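Putative sugar kinase PH1459 (Pyrococcus horikoshii, PDB 3EWM) probably phosphorylates a sugar, perhaps fructose, at the expense of ATP, as a member of the PfkB family of carbohydrate kinases. Local coordinates at the interface of chains A and B. Residues are numbered along the deposited sequence; one frame, centred on the assembly and turned at random. Chains: chain A/B, Uncharacterized sugar kinase PH1459.

The interface of chains A and B. Residues chain A 14, 30, 61, 89, 91; chain B 22, 28, 91, 102, 104.
B:Phe91 and A:Phe61 both turn CG anti to their own carbonyl carbon, chi1 -63° and -76°, and these torsions carry the two rings into contact across the boundary between chains A and B, an example of how a two-fold interface can be built by setting one aromatic edge on another aromatic face. The rings meet edge to face with planes at 72°: the rim of A:Phe61, from the helix 60-71, is directed at the centre of one face of the B:Phe91 ring, its CE2 3.6 Å from B:Phe91 CG. B:Leu102 CD2 lies over one face of the A:Phe61 ring, 3.6 Å from A:Phe61 CD2 and displaced toward the rim, while the carbonyl O of B:Leu22 faces the ring's edge in plane, 3.5 Å from A:Phe61 CE1. At the CZ end of B:Phe91, A:Leu14 comes tip to tip, A:Leu14 CD1 3.5 Å from B:Phe91 CZ, and the equivalent A:Phe91 only comes near, its CZ 4.0 Å from B:Phe91 CZ. B:Phe28 extends the patch, with CZ 3.8 Å from A:Phe61 CZ and its ring edge against the aliphatic stem of A:Lys30. An alanine in place of B:Phe91 would probably leave the A:Phe61 edge without the face it rests on and open a gap beside A:Leu14. No hydrogen bond or salt bridge crosses here; the contact is mainly apolar, and its twin recurs about the two-fold axis. It packs helix 60-71 of chain A against strand 88-93 of chain B, and may help hold the two chains together if the kinase works as this dimer, which the structure alone does not show.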
# COMPACT_ATOMS: atom_id res chain seq x y z
N LEU A 14 7.77 -2.99 1.10
CA LEU A 14 8.28 -2.33 -0.09
C LEU A 14 9.48 -1.54 0.36
O LEU A 14 9.36 -0.52 1.03
CB LEU A 14 7.20 -1.49 -0.73
CG LEU A 14 6.22 -2.48 -1.36
CD1 LEU A 14 4.77 -2.08 -1.08
CD2 LEU A 14 6.51 -2.67 -2.82
N LYS A 30 10.14 -5.38 -3.49
CA LYS A 30 9.05 -6.09 -2.83
C LYS A 30 9.61 -7.33 -2.14
O LYS A 30 10.30 -8.16 -2.76
CB LYS A 30 7.96 -6.47 -3.84
CG LYS A 30 7.03 -7.62 -3.44
CD LYS A 30 5.79 -7.67 -4.36
CE LYS A 30 5.43 -9.11 -4.76
NZ LYS A 30 6.52 -9.77 -5.59
N PHE A 61 -0.51 -10.18 -4.00
CA PHE A 61 0.45 -9.98 -2.92
C PHE A 61 0.24 -11.01 -1.84
O PHE A 61 1.19 -11.51 -1.26
CB PHE A 61 0.37 -8.54 -2.38
CG PHE A 61 1.04 -7.52 -3.29
CD1 PHE A 61 1.68 -7.91 -4.48
CD2 PHE A 61 1.04 -6.17 -2.95
CE1 PHE A 61 2.32 -6.99 -5.30
CE2 PHE A 61 1.68 -5.24 -3.77
CZ PHE A 61 2.31 -5.65 -4.94
N ILE A 89 0.66 -3.92 3.35
CA ILE A 89 1.80 -3.34 2.71
C ILE A 89 2.42 -2.32 3.66
O ILE A 89 1.74 -1.64 4.44
CB ILE A 89 1.47 -2.66 1.34
CG1 ILE A 89 0.41 -1.58 1.54
CG2 ILE A 89 1.10 -3.71 0.22
CD1 ILE A 89 0.39 -0.59 0.43
N PHE A 91 5.72 0.59 3.27
CA PHE A 91 6.83 1.20 2.56
C PHE A 91 7.88 1.54 3.59
O PHE A 91 7.56 2.13 4.61
CB PHE A 91 6.36 2.45 1.82
CG PHE A 91 5.33 2.15 0.77
CD1 PHE A 91 5.73 1.88 -0.55
CD2 PHE A 91 3.98 2.09 1.09
CE1 PHE A 91 4.79 1.58 -1.52
CE2 PHE A 91 3.03 1.79 0.12
CZ PHE A 91 3.45 1.53 -1.19
N LEU B 22 1.89 -9.30 -10.96
CA LEU B 22 2.19 -8.55 -9.75
C LEU B 22 2.71 -9.42 -8.61
O LEU B 22 3.55 -8.98 -7.83
CB LEU B 22 0.96 -7.75 -9.30
CG LEU B 22 0.64 -6.57 -10.22
CD1 LEU B 22 -0.79 -6.06 -9.97
CD2 LEU B 22 1.70 -5.45 -10.08
N PHE B 28 9.33 -1.99 -7.97
CA PHE B 28 8.36 -0.98 -8.36
C PHE B 28 8.97 0.42 -8.37
O PHE B 28 9.75 0.78 -7.47
CB PHE B 28 7.18 -0.98 -7.40
CG PHE B 28 6.38 -2.25 -7.44
CD1 PHE B 28 5.35 -2.42 -8.35
CD2 PHE B 28 6.71 -3.31 -6.60
CE1 PHE B 28 4.62 -3.58 -8.39
CE2 PHE B 28 5.97 -4.49 -6.63
CZ PHE B 28 4.92 -4.62 -7.54
N PHE B 91 -0.61 -0.65 -7.41
CA PHE B 91 0.52 -1.38 -7.97
C PHE B 91 0.13 -1.76 -9.37
O PHE B 91 -0.91 -2.38 -9.57
CB PHE B 91 0.82 -2.60 -7.15
CG PHE B 91 1.22 -2.27 -5.76
CD1 PHE B 91 2.56 -2.10 -5.44
CD2 PHE B 91 0.24 -2.07 -4.78
CE1 PHE B 91 2.95 -1.75 -4.15
CE2 PHE B 91 0.62 -1.71 -3.49
CZ PHE B 91 1.98 -1.56 -3.18
N LEU B 102 -3.26 -3.56 -8.84
CA LEU B 102 -3.79 -3.90 -7.54
C LEU B 102 -3.98 -2.55 -6.88
O LEU B 102 -3.00 -1.90 -6.47
CB LEU B 102 -2.80 -4.77 -6.75
CG LEU B 102 -3.27 -5.03 -5.31
CD1 LEU B 102 -4.61 -5.74 -5.28
CD2 LEU B 102 -2.22 -5.78 -4.48
N TYR B 104 -5.47 -0.16 -3.97
CA TYR B 104 -5.82 -0.17 -2.55
C TYR B 104 -6.94 0.82 -2.39
O TYR B 104 -6.77 2.00 -2.63
CB TYR B 104 -4.60 0.18 -1.68
CG TYR B 104 -3.78 -1.07 -1.46
CD1 TYR B 104 -3.15 -1.70 -2.53
CD2 TYR B 104 -3.70 -1.66 -0.21
CE1 TYR B 104 -2.43 -2.88 -2.35
CE2 TYR B 104 -2.99 -2.81 -0.01
CZ TYR B 104 -2.37 -3.44 -1.09
OH TYR B 104 -1.68 -4.60 -0.91